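Long-range contacts in hypothetical protein TM1380 (Thermotoga maritima, PDB 1Z85), which probably methylates N3 of a specific uridine in 16S ribosomal RNA, with S-adenosyl-L-methionine as methyl donor: residues Gly24-Asp29 with Ala71-Val76; Gly54-Cys59 with Glu77-Glu82; Thr99-Glu104 with Arg215-Ala220; Gly94-Thr99 with His124-Asp129. One frame throughout, in Å; residues are numbered along the deposited sequence.

Interaction 1: Gly24-Asp29 with Ala71-Val76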
loop_
_atom_site.group_PDB
_atom_site.type_symbol
_atom_site.label_atom_id
_atom_site.label_comp_id
_atom_site.label_asym_id
_atom_site.label_seq_id
_atom_site.Cartn_x
_atom_site.Cartn_y
_atom_site.Cartn_z
ATOM N N GLY B 24 36.550 5.498 17.123
ATOM C CA GLY B 24 36.735 6.475 16.045
ATOM C C GLY B 24 36.510 5.983 14.617
ATOM O O GLY B 24 36.690 6.743 13.660
ATOM N N GLU B 25 36.108 4.724 14.456
ATOM C CA GLU B 25 35.813 4.201 13.134
ATOM C C GLU B 25 34.413 3.565 13.065
ATOM O O GLU B 25 33.806 3.237 14.091
ATOM C CB GLU B 25 36.896 3.197 12.726
ATOM C CG GLU B 25 36.819 1.849 13.460
ATOM C CD GLU B 25 38.052 0.998 13.238
ATOM O OE1 GLU B 25 38.644 1.102 12.136
ATOM O OE2 GLU B 25 38.429 0.238 14.168
ATOM N N VAL B 26 33.899 3.426 11.848
ATOM C CA VAL B 26 32.724 2.625 11.615
ATOM C C VAL B 26 33.208 1.436 10.798
ATOM O O VAL B 26 33.929 1.617 9.816
ATOM C CB VAL B 26 31.612 3.425 10.896
ATOM C CG1 VAL B 26 30.415 2.577 10.647
ATOM C CG2 VAL B 26 31.206 4.653 11.731
ATOM N N ILE B 27 32.885 0.226 11.254
ATOM C CA ILE B 27 33.220 -0.986 10.503
ATOM C C ILE B 27 31.970 -1.576 9.902
ATOM O O ILE B 27 30.903 -1.524 10.492
ATOM C CB ILE B 27 34.002 -2.069 11.347
ATOM C CG1 ILE B 27 33.153 -2.619 12.491
ATOM C CG2 ILE B 27 35.346 -1.506 11.879
ATOM N N PHE B 28 32.120 -2.161 8.723
ATOM C CA PHE B 28 30.998 -2.622 7.924
ATOM C C PHE B 28 31.173 -4.083 7.544
ATOM O O PHE B 28 32.294 -4.507 7.221
ATOM C CB PHE B 28 30.909 -1.803 6.642
ATOM C CG PHE B 28 30.870 -0.307 6.859
ATOM C CD1 PHE B 28 32.037 0.410 7.050
ATOM C CD2 PHE B 28 29.668 0.381 6.804
ATOM C CE1 PHE B 28 31.995 1.771 7.211
ATOM C CE2 PHE B 28 29.617 1.760 6.969
ATOM C CZ PHE B 28 30.775 2.453 7.160
ATOM N N ASP B 29 30.072 -4.838 7.566
ATOM C CA ASP B 29 30.091 -6.257 7.218
ATOM C C ASP B 29 30.099 -6.509 5.699
ATOM O O ASP B 29 30.178 -5.562 4.893
ATOM C CB ASP B 29 28.945 -7.004 7.923
ATOM C CG ASP B 29 27.553 -6.624 7.408
ATOM O OD1 ASP B 29 27.426 -5.789 6.490
ATOM O OD2 ASP B 29 26.571 -7.196 7.929
ATOM N N ALA B 71 35.709 2.965 7.874
ATOM C CA ALA B 71 35.806 4.373 7.544
ATOM C C ALA B 71 36.066 5.138 8.820
ATOM O O ALA B 71 35.575 4.751 9.881
ATOM C CB ALA B 71 34.516 4.853 6.873
ATOM N N LYS B 72 36.840 6.214 8.711
ATOM C CA LYS B 72 37.178 7.029 9.860
ATOM C C LYS B 72 36.034 8.031 10.077
ATOM O O LYS B 72 35.564 8.676 9.123
ATOM C CB LYS B 72 38.505 7.760 9.594
ATOM C CG LYS B 72 39.206 8.248 10.836
ATOM C CD LYS B 72 40.727 8.378 10.600
ATOM C CE LYS B 72 41.446 8.898 11.827
ATOM N NZ LYS B 72 40.618 9.958 12.453
ATOM N N ILE B 73 35.579 8.145 11.323
ATOM C CA ILE B 73 34.534 9.133 11.701
ATOM C C ILE B 73 35.129 10.574 11.731
ATOM O O ILE B 73 36.204 10.766 12.291
ATOM C CB ILE B 73 33.940 8.841 13.129
ATOM C CG1 ILE B 73 33.391 7.421 13.204
ATOM C CG2 ILE B 73 32.896 9.892 13.513
ATOM C CD1 ILE B 73 33.294 6.866 14.607
ATOM N N VAL B 74 34.426 11.522 11.090
ATOM C CA VAL B 74 34.719 12.964 11.152
ATOM C C VAL B 74 33.697 13.625 12.066
ATOM O O VAL B 74 34.059 14.367 12.964
ATOM C CB VAL B 74 34.585 13.647 9.752
ATOM C CG1 VAL B 74 34.791 15.174 9.842
ATOM C CG2 VAL B 74 35.534 13.030 8.748
ATOM N N LYS B 75 32.413 13.338 11.830
ATOM C CA LYS B 75 31.335 14.038 12.524
ATOM C C LYS B 75 30.286 13.032 12.955
ATOM O O LYS B 75 30.033 12.034 12.260
ATOM C CB LYS B 75 30.742 15.132 11.614
ATOM C CG LYS B 75 29.828 16.158 12.314
ATOM C CD LYS B 75 29.323 17.234 11.343
ATOM C CE LYS B 75 28.118 18.025 11.903
ATOM N NZ LYS B 75 28.519 19.249 12.646
ATOM N N VAL B 76 29.720 13.263 14.134
ATOM C CA VAL B 76 28.577 12.492 14.635
ATOM C C VAL B 76 27.450 13.471 14.898
ATOM O O VAL B 76 27.682 14.569 15.448
ATOM C CB VAL B 76 28.884 11.789 15.975
ATOM C CG1 VAL B 76 27.685 10.919 16.426
ATOM C CG2 VAL B 76 30.165 10.966 15.874
#
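In the PUA-like beta domain of this RsmE-family protein, the short strand 25-28 runs antiparallel to the first half of strand 69-78, and their pairing shows how a brief strand is held against a longer one. Val-26 and Ala-71 form a hydrogen-bonded pair: Val-26 N donates a hydrogen bond to Ala-71 O at 2.9 Å, and Ala-71 N donates one to Val-26 O at 3.0 Å, both nearly along the C=O axes. Glu-25 and Lys-72 follow as a non-hydrogen-bonded pair. Beyond them Ile-73 N donates to Gly-24 O at 2.9 Å from above the carbonyl plane. Ile-73 lays its CG1 branch against that peptide, with CD1 3.3 Å from Gly-24 C. The side chains of Val-26 and Ile-73 cross at about a right angle, with Val-26 CG2 3.8 Å from Ile-73 CG1. Ala-71 N lies at the edge of the Phe-28 ring, near its plane, and Phe-28 CE1 touches Ala-71 CB at 4.0 Å. The carboxylate of Glu-25 turns to Lys-62 for a salt bridge. Val-26 and Ala-71 pack on Cys-59 of strand 55-64, Phe-28 on Ile-47 of strand 46-50, and strand 16-22 flanks the other edge of strand 25-28 through Ile-27 and Thr-20.

Interaction 2: Gly54-Cys59 with Glu77-Glu82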
loop_
_atom_site.group_PDB
_atom_site.type_symbol
_atom_site.label_atom_id
_atom_site.label_comp_id
_atom_site.label_asym_id
_atom_site.label_seq_id
_atom_site.Cartn_x
_atom_site.Cartn_y
_atom_site.Cartn_z
ATOM N N GLY B 54 20.120 5.668 16.266
ATOM C CA GLY B 54 19.799 7.096 16.202
ATOM C C GLY B 54 20.937 8.004 15.788
ATOM O O GLY B 54 20.741 9.230 15.615
ATOM N N PHE B 55 22.127 7.440 15.605
ATOM C CA PHE B 55 23.250 8.289 15.273
ATOM C C PHE B 55 23.606 8.238 13.814
ATOM O O PHE B 55 23.402 7.217 13.120
ATOM C CB PHE B 55 24.451 7.986 16.171
ATOM C CG PHE B 55 24.202 8.329 17.612
ATOM C CD1 PHE B 55 23.539 7.428 18.445
ATOM C CD2 PHE B 55 24.581 9.552 18.116
ATOM C CE1 PHE B 55 23.277 7.727 19.763
ATOM C CE2 PHE B 55 24.330 9.862 19.448
ATOM C CZ PHE B 55 23.663 8.936 20.273
ATOM N N SER B 56 24.093 9.389 13.358
ATOM C CA SER B 56 24.627 9.553 12.020
ATOM C C SER B 56 26.144 9.804 12.118
ATOM O O SER B 56 26.598 10.586 12.967
ATOM C CB SER B 56 23.912 10.720 11.317
ATOM O OG SER B 56 24.496 11.009 10.063
ATOM N N TYR B 57 26.915 9.146 11.254
ATOM C CA TYR B 57 28.358 9.352 11.189
ATOM C C TYR B 57 28.782 9.780 9.778
ATOM O O TYR B 57 28.457 9.136 8.779
ATOM C CB TYR B 57 29.121 8.088 11.614
ATOM C CG TYR B 57 28.678 7.540 12.954
ATOM C CD1 TYR B 57 27.581 6.671 13.049
ATOM C CD2 TYR B 57 29.327 7.906 14.131
ATOM C CE1 TYR B 57 27.156 6.181 14.285
ATOM C CE2 TYR B 57 28.914 7.407 15.380
ATOM C CZ TYR B 57 27.833 6.555 15.447
ATOM O OH TYR B 57 27.422 6.064 16.658
ATOM N N THR B 58 29.485 10.894 9.701
ATOM C CA THR B 58 30.103 11.315 8.469
ATOM C C THR B 58 31.527 10.824 8.569
ATOM O O THR B 58 32.215 11.104 9.555
ATOM C CB THR B 58 30.034 12.821 8.330
ATOM O OG1 THR B 58 28.658 13.225 8.427
ATOM C CG2 THR B 58 30.640 13.290 6.995
ATOM N N CYS B 59 31.934 10.045 7.569
ATOM C CA CYS B 59 33.191 9.300 7.606
ATOM C C CYS B 59 33.974 9.389 6.288
ATOM O O CYS B 59 33.416 9.679 5.225
ATOM C CB CYS B 59 32.941 7.811 7.920
ATOM S SG CYS B 59 31.750 7.448 9.228
ATOM N N GLU B 77 26.247 13.099 14.493
ATOM C CA GLU B 77 25.044 13.800 14.921
ATOM C C GLU B 77 24.062 12.755 15.424
ATOM O O GLU B 77 23.815 11.762 14.738
ATOM C CB GLU B 77 24.382 14.559 13.761
ATOM C CG GLU B 77 25.256 15.569 13.033
ATOM C CD GLU B 77 24.805 15.771 11.583
ATOM O OE1 GLU B 77 25.218 14.953 10.722
ATOM O OE2 GLU B 77 24.041 16.743 11.318
ATOM N N GLU B 78 23.530 12.975 16.623
ATOM C CA GLU B 78 22.348 12.269 17.103
ATOM C C GLU B 78 21.152 12.740 16.273
ATOM O O GLU B 78 20.803 13.930 16.273
ATOM C CB GLU B 78 22.104 12.576 18.571
ATOM C CG GLU B 78 20.926 11.827 19.180
ATOM C CD GLU B 78 20.740 12.143 20.654
ATOM O OE1 GLU B 78 20.938 13.323 21.040
ATOM O OE2 GLU B 78 20.394 11.210 21.417
ATOM N N LYS B 79 20.535 11.804 15.556
ATOM C CA LYS B 79 19.481 12.124 14.600
ATOM C C LYS B 79 18.081 11.782 15.131
ATOM O O LYS B 79 17.127 12.430 14.764
ATOM C CB LYS B 79 19.757 11.396 13.272
ATOM C CG LYS B 79 19.671 12.273 12.011
ATOM C CD LYS B 79 20.970 12.992 11.668
ATOM C CE LYS B 79 20.745 13.917 10.481
ATOM N NZ LYS B 79 21.985 14.591 9.998
ATOM N N GLU B 80 17.959 10.764 15.979
ATOM C CA GLU B 80 16.653 10.330 16.515
ATOM C C GLU B 80 16.868 9.818 17.930
ATOM O O GLU B 80 17.845 9.075 18.173
ATOM C CB GLU B 80 16.035 9.195 15.661
ATOM C CG GLU B 80 15.391 9.627 14.307
ATOM C CD GLU B 80 15.176 8.452 13.307
ATOM O OE1 GLU B 80 14.688 7.377 13.762
ATOM O OE2 GLU B 80 15.483 8.635 12.075
ATOM N N LYS B 81 15.969 10.180 18.858
ATOM C CA LYS B 81 16.044 9.637 20.247
ATOM C C LYS B 81 14.931 8.615 20.476
ATOM O O LYS B 81 13.987 8.567 19.693
ATOM C CB LYS B 81 16.040 10.748 21.320
ATOM N N GLU B 82 15.081 7.770 21.504
ATOM C CA GLU B 82 14.061 6.776 21.838
ATOM C C GLU B 82 12.773 7.499 22.164
ATOM O O GLU B 82 12.788 8.490 22.886
ATOM C CB GLU B 82 14.476 5.865 23.011
HETATM O O HOH W 1 27.442 13.037 11.030
#
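The start of strand 55-64 and the end of strand 69-78 pair antiparallel, with Phe-55 opposite Glu-78 as a non-hydrogen-bonded pair and Ser-56 opposite Glu-77 as a hydrogen-bonded one. Ser-56 N donates to Glu-77 O at 2.8 Å, and Glu-77 N answers to Ser-56 O at 3.0 Å. Where the ladder ends, Gly-54 O is gripped twice: Lys-79 N comes almost straight along the C=O axis at 2.6 Å, and Glu-80 N approaches on a lone pair at 3.2 Å. Gly-54, at a phi of 101°, brings its CA against Glu-80 O in a CA-H...O contact of 3.4 Å.

The ring of Phe-55 leans obliquely across Glu-78, CE2 lying 3.6 Å from Glu-78 CB; the extended Glu-78 chain brings its carboxylate nearly parallel to the ring, the planes 12° apart. On the face of Ser-56 and Glu-77, Lys-79 bends at chi2 so that CD rests on Ser-56 CB at 3.7 Å and NZ forms a salt bridge with Glu-77 OE2. A water links Glu-77 OE1, to which it donates, with Thr-58 OG1. Ser-56 OG, anti to its backbone N, is bonded to Glu-48. These strands form a beta hairpin, bordered by strand 46-50 on the far side of strand 55-64, and the Glu-80 carboxylate accepts backbone N-H groups of Tyr-145 and Leu-146, tying the segment after the hairpin to the loop following helix 128-142.

Interaction 3: Thr99-Glu104 with Arg215-Ala220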
loop_
_atom_site.group_PDB
_atom_site.type_symbol
_atom_site.label_atom_id
_atom_site.label_comp_id
_atom_site.label_asym_id
_atom_site.label_seq_id
_atom_site.Cartn_x
_atom_site.Cartn_y
_atom_site.Cartn_z
ATOM N N THR B 99 5.524 -11.742 5.305
ATOM C CA THR B 99 6.340 -11.341 6.468
ATOM C C THR B 99 7.318 -10.250 6.107
ATOM O O THR B 99 7.443 -9.317 6.818
ATOM C CB THR B 99 7.058 -12.550 7.079
ATOM O OG1 THR B 99 6.101 -13.576 7.360
ATOM C CG2 THR B 99 7.691 -12.220 8.399
ATOM N N ARG B 100 8.000 -10.356 4.979
ATOM C CA ARG B 100 8.966 -9.353 4.593
ATOM C C ARG B 100 8.268 -8.012 4.382
ATOM O O ARG B 100 8.743 -6.983 4.827
ATOM C CB ARG B 100 9.677 -9.812 3.311
ATOM C CG ARG B 100 10.741 -8.846 2.795
ATOM C CD ARG B 100 11.095 -9.234 1.328
ATOM N NE ARG B 100 11.763 -8.245 0.482
ATOM C CZ ARG B 100 12.982 -7.703 0.656
ATOM N NH1 ARG B 100 13.720 -7.952 1.741
ATOM N NH2 ARG B 100 13.445 -6.841 -0.269
ATOM N N PHE B 101 7.128 -8.049 3.692
ATOM C CA PHE B 101 6.256 -6.879 3.455
ATOM C C PHE B 101 5.836 -6.179 4.736
ATOM O O PHE B 101 5.976 -4.964 4.861
ATOM C CB PHE B 101 5.000 -7.274 2.634
ATOM C CG PHE B 101 4.011 -6.161 2.490
ATOM C CD1 PHE B 101 4.202 -5.167 1.544
ATOM C CD2 PHE B 101 2.929 -6.068 3.340
ATOM C CE1 PHE B 101 3.296 -4.085 1.454
ATOM C CE2 PHE B 101 2.056 -5.020 3.277
ATOM C CZ PHE B 101 2.223 -4.012 2.346
ATOM N N LEU B 102 5.373 -6.950 5.718
ATOM C CA LEU B 102 4.904 -6.359 6.948
ATOM C C LEU B 102 6.027 -5.705 7.734
ATOM O O LEU B 102 5.864 -4.603 8.248
ATOM C CB LEU B 102 4.197 -7.370 7.830
ATOM C CG LEU B 102 2.854 -7.909 7.324
ATOM C CD1 LEU B 102 2.399 -9.075 8.226
ATOM C CD2 LEU B 102 1.826 -6.793 7.320
ATOM N N ILE B 103 7.155 -6.400 7.862
ATOM C CA ILE B 103 8.342 -5.809 8.436
ATOM C C ILE B 103 8.795 -4.513 7.740
ATOM O O ILE B 103 9.180 -3.556 8.399
ATOM C CB ILE B 103 9.524 -6.770 8.316
ATOM C CG1 ILE B 103 9.261 -8.074 9.083
ATOM C CG2 ILE B 103 10.789 -6.133 8.854
ATOM C CD1 ILE B 103 10.244 -9.185 8.689
ATOM N N GLU B 104 8.779 -4.496 6.418
ATOM C CA GLU B 104 9.213 -3.298 5.659
ATOM C C GLU B 104 8.328 -2.111 5.942
ATOM O O GLU B 104 8.783 -0.963 6.114
ATOM C CB GLU B 104 9.258 -3.607 4.159
ATOM C CG GLU B 104 10.579 -4.309 3.719
ATOM C CD GLU B 104 10.651 -4.827 2.243
ATOM O OE1 GLU B 104 9.720 -4.619 1.411
ATOM O OE2 GLU B 104 11.674 -5.504 1.959
ATOM N N ARG B 215 -7.660 -6.224 -0.056
ATOM C CA ARG B 215 -6.314 -6.765 -0.289
ATOM C C ARG B 215 -5.480 -6.641 0.977
ATOM O O ARG B 215 -5.430 -5.579 1.594
ATOM C CB ARG B 215 -5.639 -5.943 -1.398
ATOM C CG ARG B 215 -4.732 -6.684 -2.376
ATOM C CD ARG B 215 -4.959 -6.174 -3.851
ATOM N N PHE B 216 -4.868 -7.760 1.377
ATOM C CA PHE B 216 -3.929 -7.832 2.510
ATOM C C PHE B 216 -2.990 -6.608 2.594
ATOM O O PHE B 216 -2.921 -5.957 3.615
ATOM C CB PHE B 216 -3.146 -9.155 2.398
ATOM C CG PHE B 216 -1.836 -9.172 3.113
ATOM C CD1 PHE B 216 -1.785 -9.290 4.482
ATOM C CD2 PHE B 216 -0.636 -9.050 2.390
ATOM C CE1 PHE B 216 -0.566 -9.253 5.144
ATOM C CE2 PHE B 216 0.587 -9.022 3.032
ATOM C CZ PHE B 216 0.628 -9.130 4.409
ATOM N N GLU B 217 -2.249 -6.313 1.532
ATOM C CA GLU B 217 -1.236 -5.254 1.596
ATOM C C GLU B 217 -1.853 -3.889 1.831
ATOM O O GLU B 217 -1.296 -3.042 2.529
ATOM C CB GLU B 217 -0.386 -5.254 0.325
ATOM C CG GLU B 217 0.570 -6.484 0.174
ATOM C CD GLU B 217 1.642 -6.315 -0.947
ATOM O OE1 GLU B 217 1.660 -5.250 -1.657
ATOM O OE2 GLU B 217 2.490 -7.250 -1.080
ATOM N N THR B 218 -3.029 -3.672 1.267
ATOM C CA THR B 218 -3.754 -2.401 1.449
ATOM C C THR B 218 -4.314 -2.238 2.865
ATOM O O THR B 218 -4.135 -1.184 3.509
ATOM C CB THR B 218 -4.849 -2.281 0.377
ATOM O OG1 THR B 218 -4.237 -2.377 -0.905
ATOM C CG2 THR B 218 -5.569 -0.955 0.441
ATOM N N ALA B 219 -4.995 -3.263 3.361
ATOM C CA ALA B 219 -5.503 -3.242 4.744
ATOM C C ALA B 219 -4.413 -2.986 5.785
ATOM O O ALA B 219 -4.652 -2.299 6.778
ATOM C CB ALA B 219 -6.170 -4.555 5.086
ATOM N N ALA B 220 -3.248 -3.617 5.611
ATOM C CA ALA B 220 -2.149 -3.470 6.566
ATOM C C ALA B 220 -1.547 -2.067 6.556
ATOM O O ALA B 220 -1.245 -1.501 7.589
ATOM C CB ALA B 220 -1.095 -4.456 6.245
#
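Phe-101 stands at the centre of this helix-to-helix contact, one face of its ring lying along the side chain of Glu-217. With CG anti to the backbone N, the ring is thrown out from helix 96-108 toward helix 216-230. Glu-217, extended beyond CG, runs obliquely over that face: its CG lies 3.7 Å from the Phe-101 ring centroid, only 11° off the normal, a CH-pi contact. CB comes closest, 3.5 Å from Phe-101 CZ near the ring tip, and the carboxylate continues over the CD1-CE1 side, stacked nearly parallel to the ring. The aliphatic part of an acidic residue thus serves as apolar cover.

Phe-216 reaches out from the neighbouring helix so that the two aromatic side chains meet tip to tip. Their planes are inclined at 58° and Phe-101 CD2 is 3.8 Å from Phe-216 CE2, an oblique pairing. Leu-102 CG lies at the edge of the Phe-216 ring, 3.9 Å from Phe-216 CZ, while the CD2 branch of Leu-102 touches Ala-220 CB, also at 3.9 Å. Ala-220 CB in turn lies near the plane of the Phe-101 ring, at its edge.

The helix segments run nearly parallel, 22° apart, with axes 11.1 Å distant, and bulky side chains bridge the gap. Leu-102 also packs on Val-91 and Pro-92 of strand 87-92. Helix 216-230 reaches the second subunit, where Thr-218 bonds to Glu-108 of that chain. Both helices flank the parallel sheet of the alpha/beta-knot (SPOUT) methyltransferase domain, a family that acts as dimers.

Interaction 4: Gly94-Thr99 with His124-Asp129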
loop_
_atom_site.group_PDB
_atom_site.type_symbol
_atom_site.label_atom_id
_atom_site.label_comp_id
_atom_site.label_asym_id
_atom_site.label_seq_id
_atom_site.Cartn_x
_atom_site.Cartn_y
_atom_site.Cartn_z
ATOM N N GLY B 94 4.669 -16.170 8.968
ATOM C CA GLY B 94 3.939 -16.805 7.862
ATOM C C GLY B 94 4.783 -16.813 6.596
ATOM O O GLY B 94 6.007 -16.786 6.671
ATOM N N ARG B 95 4.145 -16.925 5.445
ATOM C CA ARG B 95 4.858 -16.983 4.193
ATOM C C ARG B 95 5.764 -15.802 4.073
ATOM O O ARG B 95 5.362 -14.645 4.399
ATOM C CB ARG B 95 3.876 -17.032 3.017
ATOM C CG ARG B 95 3.217 -18.386 2.925
ATOM C CD ARG B 95 2.418 -18.558 1.656
ATOM N NE ARG B 95 1.342 -17.571 1.551
ATOM C CZ ARG B 95 1.314 -16.606 0.629
ATOM N NH1 ARG B 95 2.279 -16.510 -0.264
ATOM N NH2 ARG B 95 0.306 -15.747 0.577
ATOM N N TRP B 96 6.974 -16.050 3.594
ATOM C CA TRP B 96 8.007 -15.017 3.648
ATOM C C TRP B 96 7.644 -13.709 2.936
ATOM O O TRP B 96 7.965 -12.620 3.377
ATOM C CB TRP B 96 9.341 -15.572 3.151
ATOM C CG TRP B 96 10.381 -14.521 3.131
ATOM C CD1 TRP B 96 10.975 -13.981 2.022
ATOM C CD2 TRP B 96 10.912 -13.827 4.270
ATOM N NE1 TRP B 96 11.878 -13.002 2.412
ATOM C CE2 TRP B 96 11.842 -12.874 3.782
ATOM C CE3 TRP B 96 10.710 -13.936 5.661
ATOM C CZ2 TRP B 96 12.566 -12.019 4.637
ATOM C CZ3 TRP B 96 11.408 -13.073 6.516
ATOM C CH2 TRP B 96 12.341 -12.138 5.999
ATOM N N GLU B 97 6.967 -13.804 1.819
ATOM C CA GLU B 97 6.624 -12.611 1.041
ATOM C C GLU B 97 5.671 -11.676 1.842
ATOM O O GLU B 97 5.754 -10.422 1.749
ATOM C CB GLU B 97 5.993 -13.075 -0.268
ATOM C CG GLU B 97 6.769 -14.393 -0.852
ATOM C CD GLU B 97 6.190 -15.834 -0.428
ATOM O OE1 GLU B 97 5.246 -16.350 -1.090
ATOM O OE2 GLU B 97 6.726 -16.493 0.518
ATOM N N ARG B 98 4.777 -12.271 2.650
ATOM C CA ARG B 98 3.891 -11.479 3.512
ATOM C C ARG B 98 4.696 -10.900 4.658
ATOM O O ARG B 98 4.531 -9.738 4.972
ATOM C CB ARG B 98 2.769 -12.332 4.078
ATOM C CG ARG B 98 1.702 -12.618 3.064
ATOM C CD ARG B 98 0.776 -13.749 3.493
ATOM N NE ARG B 98 -0.239 -13.313 4.443
ATOM C CZ ARG B 98 -1.472 -12.928 4.119
ATOM N NH1 ARG B 98 -1.878 -12.831 2.849
ATOM N NH2 ARG B 98 -2.289 -12.600 5.089
ATOM N N THR B 99 5.524 -11.742 5.305
ATOM C CA THR B 99 6.340 -11.341 6.468
ATOM C C THR B 99 7.318 -10.250 6.107
ATOM O O THR B 99 7.443 -9.317 6.818
ATOM C CB THR B 99 7.058 -12.550 7.079
ATOM O OG1 THR B 99 6.101 -13.576 7.360
ATOM C CG2 THR B 99 7.691 -12.220 8.399
ATOM N N HIS B 124 4.929 -21.944 9.925
ATOM C CA HIS B 124 6.127 -21.291 9.505
ATOM C C HIS B 124 7.028 -20.951 10.678
ATOM O O HIS B 124 6.659 -21.085 11.833
ATOM C CB HIS B 124 5.839 -20.021 8.688
ATOM C CG HIS B 124 5.311 -20.285 7.325
ATOM N ND1 HIS B 124 3.962 -20.452 7.060
ATOM C CD2 HIS B 124 5.947 -20.516 6.164
ATOM C CE1 HIS B 124 3.807 -20.702 5.775
ATOM N NE2 HIS B 124 4.989 -20.745 5.212
ATOM N N GLU B 125 8.253 -20.593 10.322
ATOM C CA GLU B 125 9.278 -20.138 11.239
ATOM C C GLU B 125 9.879 -18.924 10.596
ATOM O O GLU B 125 9.774 -18.756 9.383
ATOM C CB GLU B 125 10.379 -21.194 11.435
ATOM C CG GLU B 125 9.954 -22.584 12.021
ATOM C CD GLU B 125 9.463 -22.558 13.529
ATOM O OE1 GLU B 125 9.924 -21.738 14.344
ATOM O OE2 GLU B 125 8.589 -23.393 13.907
ATOM N N ILE B 126 10.541 -18.112 11.402
ATOM C CA ILE B 126 11.324 -16.970 10.938
ATOM C C ILE B 126 12.729 -17.020 11.508
ATOM O O ILE B 126 12.929 -17.393 12.694
ATOM C CB ILE B 126 10.640 -15.606 11.270
ATOM C CG1 ILE B 126 11.352 -14.436 10.594
ATOM C CG2 ILE B 126 10.538 -15.329 12.735
ATOM C CD1 ILE B 126 10.482 -13.215 10.616
ATOM N N SER B 127 13.695 -16.658 10.664
ATOM C CA SER B 127 15.069 -16.379 11.107
ATOM C C SER B 127 15.163 -14.900 11.554
ATOM O O SER B 127 14.982 -13.971 10.754
ATOM C CB SER B 127 16.076 -16.610 9.992
ATOM O OG SER B 127 17.379 -16.093 10.368
ATOM N N LEU B 128 15.420 -14.689 12.828
ATOM C CA LEU B 128 15.516 -13.360 13.368
ATOM C C LEU B 128 16.650 -12.570 12.751
ATOM O O LEU B 128 16.531 -11.377 12.558
ATOM C CB LEU B 128 15.654 -13.417 14.888
ATOM C CG LEU B 128 15.029 -12.269 15.648
ATOM C CD1 LEU B 128 13.503 -12.350 15.598
ATOM C CD2 LEU B 128 15.551 -12.258 17.083
ATOM N N ASP B 129 17.728 -13.227 12.351
ATOM C CA ASP B 129 18.784 -12.529 11.617
ATOM C C ASP B 129 18.347 -12.051 10.240
ATOM O O ASP B 129 18.779 -10.982 9.785
ATOM C CB ASP B 129 20.015 -13.435 11.502
ATOM C CG ASP B 129 20.783 -13.566 12.832
ATOM O OD1 ASP B 129 20.420 -12.928 13.860
ATOM O OD2 ASP B 129 21.764 -14.329 12.848
#
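His-124 carries most of one end of this contact, and its ring is laid over the peptide that leads into helix 96-108. From the backbone its CB starts 3.8 Å from Gly-94 CA. CG, anti to the carbonyl carbon (chi1 -72°), then comes within 3.6 Å of Gly-94 C. Further round the ring, ND1 lies 3.7 Å from Gly-94 CA and CD2 beside Gly-94 O. At the tip CE1 and NE2 meet the CG methylene of Arg-95, CE1 at 3.7 Å. One face of the imidazole is therefore set against the Gly-94 to Arg-95 peptide, with Arg-95 N above the ring centre.

The two segments each lead into a helix of the alpha/beta-knot methyltransferase domain: Arg-95 is the N-cap residue of helix 96-108 and Ser-127 that of helix 128-142. The side chain of Arg-95 runs alongside His-124 and bends at chi3, its guanidinium turned 63° from the imidazole plane. That group forms salt bridges with Glu-97 in the first turn of its own helix and with Glu-189.

At the other end Ile-126 extends CG1 anti to its backbone N, so that CD1 reaches the methyl CG2 of Thr-99 at 3.7 Å and the edge of the Trp-96 indole, 4.2 Å from CZ3. The Ile-126 side chain also packs on Ile-93, Ala-131, Phe-116 and Phe-152, while Trp-96 also rests on Lys-130 and Val-134 of helix 128-142.

In the fold
The four contacts divide between the two domains. Interactions 1 and 2, with centres 12 Å apart, share strand 69-78 and form one continuous sheet: Val-74 N lies 2.7 Å from Thr-58 O, and Val-74 and Lys-75 together face Thr-58 in a classic beta bulge between the two contacts. Interactions 3 and 4, also 12 Å apart, share Thr-99 and helix 96-108, and Arg-98 of interaction 4 lies against Phe-216 of interaction 3. The pairs are well separated, the centres of interactions 1 and 3 being about 34 Å apart, although the nearest atoms of interactions 1 and 4 approach to about 9 Å. Residues 77-82 lead from the PUA-like part toward the methyltransferase domain.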